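Local coordinates for replicative DNA helicase (PDB 4O1R), which probably carries out protein splicing, as an intein that excises itself from the DnaB helicase precursor and joins the flanking sequences, at residues A[68-81]-A[87-101]. Sequence-based numbering, arbitrary orientation.
Sequences RKIRATGNHKFLTI and LDELTPKEHLALPRN. Unlike the reference sequence in segment 87-101: Ala97 (reference Cys). With NA (sodium ion), chain B; NA (sodium ion), chain D.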
loop_
_atom_site.group_PDB
_atom_site.type_symbol
_atom_site.label_atom_id
_atom_site.label_comp_id
_atom_site.label_asym_id
_atom_site.label_seq_id
_atom_site.Cartn_x
_atom_site.Cartn_y
_atom_site.Cartn_z
ATOM N N ARG A 68 4.848 -1.529 -11.497
ATOM C CA ARG A 68 4.734 -1.665 -10.045
ATOM C C ARG A 68 3.839 -2.850 -9.726
ATOM O O ARG A 68 2.951 -3.184 -10.506
ATOM C CB ARG A 68 4.228 -0.373 -9.435
ATOM C CG ARG A 68 5.108 0.776 -9.910
ATOM C CD ARG A 68 5.345 1.804 -8.888
ATOM N NE ARG A 68 6.051 2.931 -9.496
ATOM C CZ ARG A 68 5.987 4.176 -9.038
ATOM N NH1 ARG A 68 5.251 4.468 -7.962
ATOM N NH2 ARG A 68 6.665 5.127 -9.662
ATOM N N LYS A 69 4.114 -3.520 -8.616
ATOM C CA LYS A 69 3.450 -4.783 -8.312
ATOM C C LYS A 69 3.293 -4.892 -6.811
ATOM O O LYS A 69 4.209 -4.531 -6.061
ATOM C CB LYS A 69 4.326 -5.946 -8.787
ATOM C CG LYS A 69 3.656 -7.303 -8.777
ATOM C CD LYS A 69 4.652 -8.395 -9.137
ATOM C CE LYS A 69 5.002 -8.397 -10.609
ATOM N NZ LYS A 69 5.855 -9.569 -10.947
ATOM N N ILE A 70 2.148 -5.399 -6.370
ATOM C CA ILE A 70 1.911 -5.610 -4.951
ATOM C C ILE A 70 0.996 -6.803 -4.781
ATOM O O ILE A 70 0.201 -7.111 -5.671
ATOM C CB ILE A 70 1.329 -4.329 -4.294
ATOM C CG1 ILE A 70 1.390 -4.379 -2.757
ATOM C CG2 ILE A 70 -0.086 -4.040 -4.826
ATOM C CD1 ILE A 70 1.035 -3.036 -2.116
ATOM N N ARG A 71 1.118 -7.469 -3.638
ATOM C CA ARG A 71 0.247 -8.599 -3.299
ATOM C C ARG A 71 -0.554 -8.236 -2.071
ATOM O O ARG A 71 0.009 -7.990 -1.004
ATOM C CB ARG A 71 1.056 -9.887 -3.093
ATOM C CG ARG A 71 1.697 -10.306 -4.419
ATOM C CD ARG A 71 2.624 -11.475 -4.296
ATOM N NE ARG A 71 1.886 -12.697 -4.035
ATOM C CZ ARG A 71 2.163 -13.543 -3.053
ATOM N NH1 ARG A 71 3.181 -13.297 -2.234
ATOM N NH2 ARG A 71 1.429 -14.638 -2.904
ATOM N N ALA A 72 -1.879 -8.181 -2.240
ATOM C CA ALA A 72 -2.778 -7.680 -1.215
ATOM C C ALA A 72 -4.028 -8.529 -1.108
ATOM O O ALA A 72 -4.406 -9.231 -2.044
ATOM C CB ALA A 72 -3.164 -6.217 -1.504
ATOM N N THR A 73 -4.677 -8.455 0.043
ATOM C CA THR A 73 -5.965 -9.133 0.189
ATOM C C THR A 73 -7.035 -8.462 -0.680
ATOM O O THR A 73 -6.898 -7.302 -1.078
ATOM C CB THR A 73 -6.413 -9.166 1.644
ATOM O OG1 THR A 73 -6.525 -7.823 2.131
ATOM C CG2 THR A 73 -5.424 -9.935 2.518
ATOM N N GLY A 74 -8.108 -9.197 -0.956
ATOM C CA GLY A 74 -9.159 -8.708 -1.833
ATOM C C GLY A 74 -9.846 -7.466 -1.300
ATOM O O GLY A 74 -10.347 -6.652 -2.073
ATOM N N ASN A 75 -9.903 -7.329 0.021
ATOM C CA ASN A 75 -10.540 -6.174 0.632
ATOM C C ASN A 75 -9.612 -4.983 0.833
ATOM O O ASN A 75 -10.056 -3.952 1.327
ATOM C CB ASN A 75 -11.233 -6.547 1.962
ATOM C CG ASN A 75 -10.281 -7.061 3.030
ATOM O OD1 ASN A 75 -9.200 -7.581 2.746
ATOM N ND2 ASN A 75 -10.710 -6.939 4.284
ATOM N N HIS A 76 -8.331 -5.107 0.485
ATOM C CA HIS A 76 -7.457 -3.959 0.660
ATOM C C HIS A 76 -7.794 -2.873 -0.340
ATOM O O HIS A 76 -7.963 -3.160 -1.519
ATOM C CB HIS A 76 -5.983 -4.325 0.529
ATOM C CG HIS A 76 -5.110 -3.472 1.384
ATOM N ND1 HIS A 76 -4.144 -3.988 2.216
ATOM C CD2 HIS A 76 -5.099 -2.131 1.580
ATOM C CE1 HIS A 76 -3.577 -3.000 2.890
ATOM N NE2 HIS A 76 -4.124 -1.865 2.508
ATOM N N LYS A 77 -7.856 -1.636 0.131
ATOM C CA LYS A 77 -8.271 -0.516 -0.725
ATOM C C LYS A 77 -7.091 0.245 -1.336
ATOM O O LYS A 77 -6.032 0.425 -0.716
ATOM C CB LYS A 77 -9.198 0.445 0.024
ATOM C CG LYS A 77 -10.565 -0.175 0.381
ATOM C CD LYS A 77 -11.541 0.854 0.938
ATOM C CE LYS A 77 -12.895 0.219 1.202
ATOM N NZ LYS A 77 -13.915 1.226 1.580
ATOM N N PHE A 78 -7.314 0.656 -2.581
ATOM C CA PHE A 78 -6.395 1.450 -3.395
ATOM C C PHE A 78 -7.150 2.678 -3.878
ATOM O O PHE A 78 -8.385 2.681 -3.897
ATOM C CB PHE A 78 -5.917 0.622 -4.587
ATOM C CG PHE A 78 -5.093 -0.565 -4.178
ATOM C CD1 PHE A 78 -5.704 -1.742 -3.754
ATOM C CD2 PHE A 78 -3.703 -0.501 -4.177
ATOM C CE1 PHE A 78 -4.944 -2.831 -3.349
ATOM C CE2 PHE A 78 -2.942 -1.597 -3.777
ATOM C CZ PHE A 78 -3.568 -2.757 -3.361
ATOM N N LEU A 79 -6.427 3.731 -4.253
ATOM C CA LEU A 79 -7.100 4.985 -4.588
ATOM C C LEU A 79 -7.289 5.144 -6.092
ATOM O O LEU A 79 -6.317 5.132 -6.855
ATOM C CB LEU A 79 -6.307 6.176 -4.037
ATOM C CG LEU A 79 -6.941 7.551 -4.297
ATOM C CD1 LEU A 79 -8.333 7.660 -3.697
ATOM C CD2 LEU A 79 -6.047 8.649 -3.759
ATOM N N THR A 80 -8.542 5.283 -6.512
ATOM C CA THR A 80 -8.849 5.602 -7.907
ATOM C C THR A 80 -9.303 7.066 -7.999
ATOM O O THR A 80 -9.516 7.720 -6.975
ATOM C CB THR A 80 -9.986 4.721 -8.471
ATOM O OG1 THR A 80 -11.257 5.166 -7.954
ATOM C CG2 THR A 80 -9.750 3.245 -8.157
ATOM N N ILE A 81 -9.488 7.565 -9.224
ATOM C CA ILE A 81 -9.941 8.943 -9.435
ATOM C C ILE A 81 -11.374 9.135 -8.932
ATOM O O ILE A 81 -11.831 10.272 -8.768
ATOM C CB ILE A 81 -9.817 9.324 -10.944
ATOM C CG1 ILE A 81 -9.808 10.843 -11.159
ATOM C CG2 ILE A 81 -10.911 8.666 -11.782
ATOM C CD1 ILE A 81 -8.602 11.501 -10.615
ATOM N N LEU A 87 -9.484 -3.973 -3.755
ATOM C CA LEU A 87 -8.827 -4.672 -4.848
ATOM C C LEU A 87 -9.827 -5.532 -5.635
ATOM O O LEU A 87 -9.806 -5.546 -6.879
ATOM C CB LEU A 87 -7.653 -5.519 -4.315
ATOM C CG LEU A 87 -6.903 -6.354 -5.369
ATOM C CD1 LEU A 87 -5.444 -6.552 -4.962
ATOM C CD2 LEU A 87 -7.585 -7.707 -5.604
ATOM N N ASP A 88 -10.717 -6.222 -4.917
ATOM C CA ASP A 88 -11.659 -7.109 -5.587
ATOM C C ASP A 88 -12.853 -6.384 -6.216
ATOM O O ASP A 88 -13.775 -7.036 -6.718
ATOM C CB ASP A 88 -12.065 -8.283 -4.677
ATOM C CG ASP A 88 -12.817 -7.858 -3.437
ATOM O OD1 ASP A 88 -13.359 -6.736 -3.380
ATOM O OD2 ASP A 88 -12.871 -8.682 -2.490
ATOM N N GLU A 89 -12.788 -5.042 -6.239
ATOM C CA GLU A 89 -13.731 -4.229 -7.016
ATOM C C GLU A 89 -13.059 -3.470 -8.165
ATOM O O GLU A 89 -13.725 -2.753 -8.902
ATOM C CB GLU A 89 -14.483 -3.260 -6.098
ATOM C CG GLU A 89 -15.405 -3.987 -5.090
ATOM C CD GLU A 89 -16.618 -4.703 -5.732
ATOM O OE1 GLU A 89 -17.094 -4.281 -6.808
ATOM O OE2 GLU A 89 -17.107 -5.702 -5.155
ATOM N N LEU A 90 -11.753 -3.654 -8.338
ATOM C CA LEU A 90 -11.028 -2.978 -9.410
ATOM C C LEU A 90 -11.168 -3.734 -10.717
ATOM O O LEU A 90 -11.315 -4.962 -10.737
ATOM C CB LEU A 90 -9.550 -2.849 -9.047
ATOM C CG LEU A 90 -9.243 -1.954 -7.844
ATOM C CD1 LEU A 90 -7.787 -2.087 -7.456
ATOM C CD2 LEU A 90 -9.562 -0.503 -8.174
ATOM N N THR A 91 -11.101 -2.996 -11.815
ATOM C CA THR A 91 -11.308 -3.576 -13.141
ATOM C C THR A 91 -10.055 -3.411 -14.001
ATOM O O THR A 91 -9.185 -2.574 -13.718
ATOM C CB THR A 91 -12.524 -2.930 -13.855
ATOM O OG1 THR A 91 -12.233 -1.554 -14.133
ATOM C CG2 THR A 91 -13.821 -3.041 -13.010
ATOM N N PRO A 92 -9.953 -4.211 -15.080
ATOM C CA PRO A 92 -8.823 -4.032 -15.990
ATOM C C PRO A 92 -8.810 -2.596 -16.518
ATOM O O PRO A 92 -9.877 -2.038 -16.785
ATOM C CB PRO A 92 -9.122 -5.025 -17.118
ATOM C CG PRO A 92 -9.971 -6.087 -16.445
ATOM C CD PRO A 92 -10.852 -5.300 -15.506
ATOM N N LYS A 93 -7.617 -2.014 -16.643
ATOM C CA LYS A 93 -7.414 -0.644 -17.160
ATOM C C LYS A 93 -7.811 0.460 -16.195
ATOM O O LYS A 93 -7.599 1.627 -16.490
ATOM C CB LYS A 93 -8.094 -0.424 -18.518
ATOM C CG LYS A 93 -7.586 -1.416 -19.568
ATOM C CD LYS A 93 -8.127 -1.134 -20.934
ATOM C CE LYS A 93 -9.587 -1.416 -20.953
ATOM N NZ LYS A 93 -10.173 -1.148 -22.276
ATOM N N GLU A 94 -8.360 0.106 -15.039
ATOM C CA GLU A 94 -8.648 1.126 -14.035
ATOM C C GLU A 94 -7.330 1.721 -13.526
ATOM O O GLU A 94 -6.318 1.025 -13.446
ATOM C CB GLU A 94 -9.476 0.523 -12.904
ATOM C CG GLU A 94 -10.103 1.553 -11.991
ATOM C CD GLU A 94 -11.352 1.041 -11.324
ATOM O OE1 GLU A 94 -11.718 -0.142 -11.509
ATOM O OE2 GLU A 94 -12.004 1.846 -10.638
ATOM N N HIS A 95 -7.333 3.009 -13.183
ATOM C CA HIS A 95 -6.107 3.674 -12.747
ATOM C C HIS A 95 -6.049 3.841 -11.230
ATOM O O HIS A 95 -7.079 4.054 -10.581
ATOM C CB HIS A 95 -5.998 5.045 -13.417
ATOM C CG HIS A 95 -5.720 4.994 -14.891
ATOM N ND1 HIS A 95 -6.594 4.461 -15.819
ATOM C CD2 HIS A 95 -4.666 5.467 -15.598
ATOM C CE1 HIS A 95 -6.076 4.590 -17.032
ATOM N NE2 HIS A 95 -4.913 5.201 -16.922
ATOM N N LEU A 96 -4.833 3.759 -10.689
ATOM C CA LEU A 96 -4.576 3.908 -9.254
ATOM C C LEU A 96 -3.547 4.995 -9.011
ATOM O O LEU A 96 -2.659 5.224 -9.845
ATOM C CB LEU A 96 -4.014 2.617 -8.658
ATOM C CG LEU A 96 -4.814 1.341 -8.807
ATOM C CD1 LEU A 96 -4.041 0.244 -8.097
ATOM C CD2 LEU A 96 -6.187 1.551 -8.195
ATOM N N ALA A 97 -3.653 5.639 -7.846
ATOM C CA ALA A 97 -2.688 6.655 -7.446
ATOM C C ALA A 97 -1.402 6.025 -6.953
ATOM O O ALA A 97 -1.415 5.155 -6.065
ATOM C CB ALA A 97 -3.269 7.525 -6.348
ATOM N N LEU A 98 -0.297 6.481 -7.528
ATOM C CA LEU A 98 1.034 6.001 -7.167
ATOM C C LEU A 98 1.950 7.200 -7.022
ATOM O O LEU A 98 1.775 8.179 -7.736
ATOM C CB LEU A 98 1.573 5.080 -8.281
ATOM C CG LEU A 98 1.288 3.571 -8.290
ATOM C CD1 LEU A 98 -0.182 3.244 -8.366
ATOM C CD2 LEU A 98 1.976 2.922 -9.463
ATOM N N PRO A 99 2.945 7.130 -6.116
ATOM C CA PRO A 99 3.929 8.213 -6.054
ATOM C C PRO A 99 4.789 8.282 -7.302
ATOM O O PRO A 99 5.135 7.249 -7.893
ATOM C CB PRO A 99 4.814 7.839 -4.857
ATOM C CG PRO A 99 4.190 6.742 -4.185
ATOM C CD PRO A 99 3.168 6.109 -5.079
ATOM N N ARG A 100 5.135 9.507 -7.696
ATOM C CA ARG A 100 6.105 9.722 -8.754
ATOM C C ARG A 100 7.480 9.298 -8.242
ATOM O O ARG A 100 7.685 9.181 -7.026
ATOM C CB ARG A 100 6.103 11.192 -9.196
ATOM C CG ARG A 100 4.793 11.618 -9.840
ATOM C CD ARG A 100 4.910 12.941 -10.596
ATOM N NE ARG A 100 3.699 13.225 -11.373
ATOM C CZ ARG A 100 3.457 12.767 -12.603
ATOM N NH1 ARG A 100 4.340 11.992 -13.225
ATOM N NH2 ARG A 100 2.320 13.081 -13.213
ATOM N N ASN A 101 8.404 9.050 -9.168
ATOM C CA ASN A 101 9.760 8.604 -8.827
ATOM C C ASN A 101 10.504 9.610 -7.947
ATOM O O ASN A 101 11.239 9.230 -7.032
ATOM C CB ASN A 101 10.561 8.296 -10.098
ATOM C CG ASN A 101 10.025 7.083 -10.851
ATOM O OD1 ASN A 101 9.596 6.099 -10.247
ATOM N ND2 ASN A 101 10.065 7.147 -12.180
HETATM NA NA NA B . -11.925 -1.005 -16.457
HETATM NA NA NA D . -12.703 12.428 -8.451
HETATM O O HOH W 1 -3.551 3.562 -4.913
HETATM O O HOH W 2 -8.665 6.075 -11.432
HETATM O O HOH W 3 -11.976 1.208 -15.522
HETATM O O HOH W 4 -12.070 -0.040 -18.628
HETATM O O HOH W 5 -11.763 13.922 -10.177
HETATM O O HOH W 6 -10.525 12.781 -7.451
HETATM O O HOH W 7 -14.088 11.850 -10.095
#
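Pro99 O comes up to the rim of the Arg68 guanidinium, almost level with it. NH1 donates to that oxygen at 2.8 Å and also to Asn137 O, and NH2 adds a weak bond to Pro99 O. Leu98 CB lies obliquely to the same group. The Phe78 ring has Ala72 CB at its edge, while Leu87, Leu90 and Leu96 approach obliquely. The fold is the all-beta Hint (Hedgehog/intein) fold. Its strands 77-80 and 95-99 cross here at 96°. Residues 73-76 match the block B TxxH motif of inteins, a turn associated with N-terminal cleavage. This turn is tied to the 3-10 segment 87-89: Asp88 N donates to Gly74 O (2.9 Å) and Leu87 N to His76 O (2.8 Å). Leu87 runs alongside Phe78, with CB 3.9 Å from Phe78 CE1, and Leu96 CD2 packs on Phe78 CB. The Arg68 chain bends at chi2 (-143°), and its CD lies 3.6 Å from Leu98 CD2. Cutting Arg68 back to an alanine is likely to leave Pro99 O and Asn137 O without their guanidinium donor and cost Leu98 CD2 its packing against CG and CD. At the strand crossing Ala97 N donates to Leu79 O at 2.9 Å. Beside it, one water accepts from Leu79 N and donates to Ala97 O at 2.9 Å.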